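PDB 5X45: protease 2A from Rhinovirus C, which is a chymotrypsin-like cysteine protease that, as in related picornaviruses, probably cuts the viral polyprotein and host proteins. Local coordinates for residues 3-11 / 104-112. Sequence-based numbering, arbitrary orientation.
Sequences GPSDMFVHT and PGDCGGKLL
Lys110 reaches from the start of strand 110-113 into a bend of the N-terminal segment 3-11. Its CB points toward that segment. Lys110 CG passes near the carbonyl oxygens of Asp6 and Phe8 and has an apolar neighbour in Val9 CG2, 4.3 Å away. Lys110 CD comes next to the backbone carbonyl of Phe8, with Phe8 O 3.7 Å away. The chain then bends at chi3 (-82°), which turns Lys110 CE toward the 3-6 turn, 3.4 Å from Asp6 O. Lys110 NZ ends the chain with a hydrogen bond of 2.9 Å to Gly3 O. The ammonium sits above the carbonyl plane, at a C=O...N angle of 131°. Asp6 N closes the type I turn by bonding the same oxygen from the opposite face. One carbonyl thus ties the turn together and holds the lysine tip. The carboxylates of Asp6 and Asp48 lie nearby and probably favour the charged lysine; the ion pair with Asp48 is long and weak.

Segment 104-112 carries the Pro-Gly-Asp-Cys-Gly-Gly sequence of enterovirus 2A proteases, members of the chymotrypsin-like PA clan. Its cysteine is the nucleophile in related 2A proteases, a role Cys107 probably has here. The segment leads into a strand of the six-stranded barrel, while 9-10 edges the four-stranded sheet, so the contact joins the N-terminal sheet domain to the barrel domain.

Met7 meets the loop itself. Its side chain, bent at chi2 and chi3, brings the methyl CE over the type II turn 106-109. Met7 CE lies 3.2 Å from Cys107 O and 3.6 Å from Asp106 O. Tyr61 of strand 57-62 also touches the Met7 side chain. At the backbone, Met7 CA makes a CA-H...O contact of 3.4 Å with Gly108 O.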
ATOM      1  N   GLY A   3     -10.033 -12.553   2.102  1.00 59.01           N
ATOM      2  CA  GLY A   3      -9.676 -11.305   2.755  1.00 46.37           C
ATOM      3  C   GLY A   3      -8.202 -10.944   2.704  1.00 42.23           C
ATOM      4  O   GLY A   3      -7.851  -9.852   2.261  1.00 39.41           O
ATOM      5  N   PRO A   4      -7.327 -11.851   3.171  1.00 44.01           N
ATOM      6  CA  PRO A   4      -5.882 -11.572   3.171  1.00 40.44           C
ATOM      7  C   PRO A   4      -5.290 -11.366   1.774  1.00 35.27           C
ATOM      8  O   PRO A   4      -4.210 -10.791   1.655  1.00 31.56           O
ATOM      9  CB  PRO A   4      -5.288 -12.821   3.826  1.00 36.07           C
ATOM     10  CG  PRO A   4      -6.390 -13.337   4.690  1.00 39.20           C
ATOM     11  CD  PRO A   4      -7.644 -13.078   3.923  1.00 35.92           C
ATOM     12  N   SER A   5      -5.988 -11.824   0.739  1.00 41.20           N
ATOM     13  CA  SER A   5      -5.475 -11.743  -0.621  1.00 33.15           C
ATOM     14  C   SER A   5      -5.958 -10.496  -1.353  1.00 31.86           C
ATOM     15  O   SER A   5      -5.506 -10.208  -2.467  1.00 32.17           O
ATOM     16  CB  SER A   5      -5.889 -12.982  -1.418  1.00 35.24           C
ATOM     17  OG  SER A   5      -5.126 -14.111  -1.044  1.00 68.61           O
ATOM     18  N   ASP A   6      -6.873  -9.758  -0.736  1.00 31.10           N
ATOM     19  CA  ASP A   6      -7.427  -8.577  -1.386  1.00 39.17           C
ATOM     20  C   ASP A   6      -6.346  -7.507  -1.547  1.00 36.21           C
ATOM     21  O   ASP A   6      -5.623  -7.204  -0.601  1.00 27.94           O
ATOM     22  CB  ASP A   6      -8.645  -8.037  -0.618  1.00 42.17           C
ATOM     23  CG  ASP A   6      -9.880  -8.951  -0.741  1.00 49.84           C
ATOM     24  OD1 ASP A   6      -9.939  -9.779  -1.679  1.00 45.71           O
ATOM     25  OD2 ASP A   6     -10.801  -8.836   0.100  1.00 58.30           O
ATOM     26  N   MET A   7      -6.220  -6.987  -2.765  1.00 28.56           N
ATOM     27  CA  MET A   7      -5.239  -5.958  -3.119  1.00 37.49           C
ATOM     28  C   MET A   7      -5.782  -4.543  -2.871  1.00 39.80           C
ATOM     29  O   MET A   7      -5.604  -3.650  -3.695  1.00 45.18           O
ATOM     30  CB  MET A   7      -4.835  -6.083  -4.593  1.00 38.44           C
ATOM     31  CG  MET A   7      -4.540  -7.496  -5.071  1.00 33.85           C
ATOM     32  SD  MET A   7      -3.031  -8.163  -4.376  1.00 44.94           S
ATOM     33  CE  MET A   7      -1.791  -7.544  -5.514  1.00 43.64           C
ATOM     34  N   PHE A   8      -6.500  -4.361  -1.773  1.00 33.22           N
ATOM     35  CA  PHE A   8      -7.039  -3.061  -1.414  1.00 31.91           C
ATOM     36  C   PHE A   8      -7.299  -3.086   0.081  1.00 33.54           C
ATOM     37  O   PHE A   8      -7.289  -4.150   0.688  1.00 32.49           O
ATOM     38  CB  PHE A   8      -8.330  -2.742  -2.193  1.00 29.36           C
ATOM     39  CG  PHE A   8      -9.425  -3.769  -2.014  1.00 27.88           C
ATOM     40  CD1 PHE A   8     -10.285  -3.710  -0.921  1.00 30.04           C
ATOM     41  CD2 PHE A   8      -9.600  -4.793  -2.944  1.00 30.00           C
ATOM     42  CE1 PHE A   8     -11.294  -4.669  -0.752  1.00 36.96           C
ATOM     43  CE2 PHE A   8     -10.615  -5.752  -2.786  1.00 30.25           C
ATOM     44  CZ  PHE A   8     -11.452  -5.693  -1.692  1.00 30.72           C
ATOM     45  N   VAL A   9      -7.540  -1.920   0.668  1.00 34.45           N
ATOM     46  CA  VAL A   9      -7.871  -1.836   2.081  1.00 25.16           C
ATOM     47  C   VAL A   9      -9.279  -1.300   2.259  1.00 31.39           C
ATOM     48  O   VAL A   9      -9.608  -0.233   1.756  1.00 39.41           O
ATOM     49  CB  VAL A   9      -6.874  -0.946   2.836  1.00 36.14           C
ATOM     50  CG1 VAL A   9      -7.202  -0.913   4.315  1.00 25.41           C
ATOM     51  CG2 VAL A   9      -5.451  -1.435   2.593  1.00 24.18           C
ATOM     52  N   HIS A  10     -10.104  -2.038   2.991  1.00 40.60           N
ATOM     53  CA  HIS A  10     -11.511  -1.691   3.143  1.00 38.02           C
ATOM     54  C   HIS A  10     -11.873  -1.506   4.614  1.00 29.81           C
ATOM     55  O   HIS A  10     -12.106  -2.474   5.335  1.00 31.00           O
ATOM     56  CB  HIS A  10     -12.377  -2.774   2.501  1.00 29.98           C
ATOM     57  CG  HIS A  10     -13.835  -2.436   2.455  1.00 38.03           C
ATOM     58  ND1 HIS A  10     -14.792  -3.350   2.060  1.00 46.56           N
ATOM     59  CD2 HIS A  10     -14.496  -1.297   2.744  1.00 35.53           C
ATOM     60  CE1 HIS A  10     -15.984  -2.782   2.114  1.00 42.90           C
ATOM     61  NE2 HIS A  10     -15.836  -1.538   2.524  1.00 46.54           N
ATOM     62  N   THR A  11     -11.922  -0.255   5.056  1.00 29.75           N
ATOM     63  CA  THR A  11     -12.237   0.044   6.451  1.00 31.22           C
ATOM     64  C   THR A  11     -13.738   0.224   6.638  1.00 33.46           C
ATOM     65  O   THR A  11     -14.505  -0.011   5.699  1.00 33.89           O
ATOM     66  CB  THR A  11     -11.507   1.310   6.931  1.00 32.47           C
ATOM     67  OG1 THR A  11     -12.006   2.449   6.219  1.00 30.40           O
ATOM     68  CG2 THR A  11      -9.998   1.177   6.719  1.00 28.78           C
ATOM     69  N   PRO A 104       6.398  -6.993 -10.690  1.00 60.72           N
ATOM     70  CA  PRO A 104       5.255  -6.282 -11.270  1.00 55.39           C
ATOM     71  C   PRO A 104       3.960  -7.063 -11.059  1.00 47.20           C
ATOM     72  O   PRO A 104       3.920  -8.263 -11.315  1.00 50.84           O
ATOM     73  CB  PRO A 104       5.619  -6.191 -12.755  1.00 55.35           C
ATOM     74  CG  PRO A 104       7.115  -6.165 -12.760  1.00 55.79           C
ATOM     75  CD  PRO A 104       7.546  -7.047 -11.617  1.00 62.03           C
ATOM     76  N   GLY A 105       2.921  -6.391 -10.574  1.00 45.22           N
ATOM     77  CA  GLY A 105       1.657  -7.056 -10.323  1.00 44.15           C
ATOM     78  C   GLY A 105       1.368  -7.272  -8.848  1.00 44.03           C
ATOM     79  O   GLY A 105       0.271  -7.697  -8.484  1.00 39.06           O
ATOM     80  N   ASP A 106       2.352  -6.999  -7.999  1.00 37.34           N
ATOM     81  CA  ASP A 106       2.194  -7.210  -6.562  1.00 40.71           C
ATOM     82  C   ASP A 106       1.619  -5.971  -5.861  1.00 42.54           C
ATOM     83  O   ASP A 106       1.315  -6.016  -4.667  1.00 41.05           O
ATOM     84  CB  ASP A 106       3.535  -7.608  -5.922  1.00 39.66           C
ATOM     85  CG  ASP A 106       4.013  -9.000  -6.350  1.00 48.87           C
ATOM     86  OD1 ASP A 106       3.231  -9.748  -6.981  1.00 45.35           O
ATOM     87  OD2 ASP A 106       5.182  -9.346  -6.058  1.00 53.60           O
ATOM     88  N   CYS A 107       1.483  -4.867  -6.596  1.00 32.17           N
ATOM     89  CA  CYS A 107       0.983  -3.616  -6.013  1.00 31.54           C
ATOM     90  C   CYS A 107      -0.414  -3.775  -5.411  1.00 28.98           C
ATOM     91  O   CYS A 107      -1.295  -4.401  -6.004  1.00 30.72           O
ATOM     92  CB  CYS A 107       0.988  -2.494  -7.061  1.00 31.80           C
ATOM     93  SG  CYS A 107       2.636  -2.137  -7.748  1.00 58.22           S
ATOM     94  N   GLY A 108      -0.597  -3.231  -4.210  1.00 26.88           N
ATOM     95  CA  GLY A 108      -1.870  -3.327  -3.523  1.00 27.86           C
ATOM     96  C   GLY A 108      -1.864  -4.357  -2.398  1.00 34.76           C
ATOM     97  O   GLY A 108      -2.738  -4.334  -1.527  1.00 32.32           O
ATOM     98  N   GLY A 109      -0.895  -5.275  -2.434  1.00 33.53           N
ATOM     99  CA  GLY A 109      -0.739  -6.279  -1.398  1.00 25.90           C
ATOM    100  C   GLY A 109      -0.562  -5.603  -0.055  1.00 28.13           C
ATOM    101  O   GLY A 109       0.170  -4.618   0.063  1.00 23.88           O
ATOM    102  N   LYS A 110      -1.258  -6.119   0.952  1.00 23.94           N
ATOM    103  CA  LYS A 110      -1.326  -5.467   2.249  1.00 22.85           C
ATOM    104  C   LYS A 110      -0.128  -5.722   3.143  1.00 22.50           C
ATOM    105  O   LYS A 110       0.393  -6.831   3.185  1.00 26.75           O
ATOM    106  CB  LYS A 110      -2.597  -5.903   2.979  1.00 26.49           C
ATOM    107  CG  LYS A 110      -3.869  -5.372   2.346  1.00 28.77           C
ATOM    108  CD  LYS A 110      -5.090  -5.769   3.137  1.00 24.86           C
ATOM    109  CE  LYS A 110      -5.538  -7.169   2.802  1.00 32.29           C
ATOM    110  NZ  LYS A 110      -6.758  -7.550   3.571  1.00 29.52           N
ATOM    111  N   LEU A 111       0.267  -4.683   3.877  1.00 21.72           N
ATOM    112  CA  LEU A 111       1.241  -4.780   4.955  1.00 21.78           C
ATOM    113  C   LEU A 111       0.533  -4.611   6.299  1.00 28.97           C
ATOM    114  O   LEU A 111      -0.088  -3.573   6.566  1.00 25.07           O
ATOM    115  CB  LEU A 111       2.336  -3.724   4.799  1.00 21.40           C
ATOM    116  CG  LEU A 111       3.288  -3.536   5.983  1.00 21.84           C
ATOM    117  CD1 LEU A 111       4.055  -4.816   6.256  1.00 32.61           C
ATOM    118  CD2 LEU A 111       4.255  -2.403   5.695  1.00 24.61           C
ATOM    119  N   LEU A 112       0.651  -5.626   7.149  1.00 22.77           N
ATOM    120  CA  LEU A 112      -0.016  -5.626   8.449  1.00 26.38           C
ATOM    121  C   LEU A 112       0.945  -5.705   9.620  1.00 27.45           C
ATOM    122  O   LEU A 112       1.936  -6.432   9.587  1.00 29.41           O
ATOM    123  CB  LEU A 112      -0.993  -6.797   8.559  1.00 24.25           C
ATOM    124  CG  LEU A 112      -2.223  -6.783   7.668  1.00 27.01           C
ATOM    125  CD1 LEU A 112      -1.975  -7.643   6.447  1.00 27.43           C
ATOM    126  CD2 LEU A 112      -3.416  -7.280   8.467  1.00 25.28           C
TER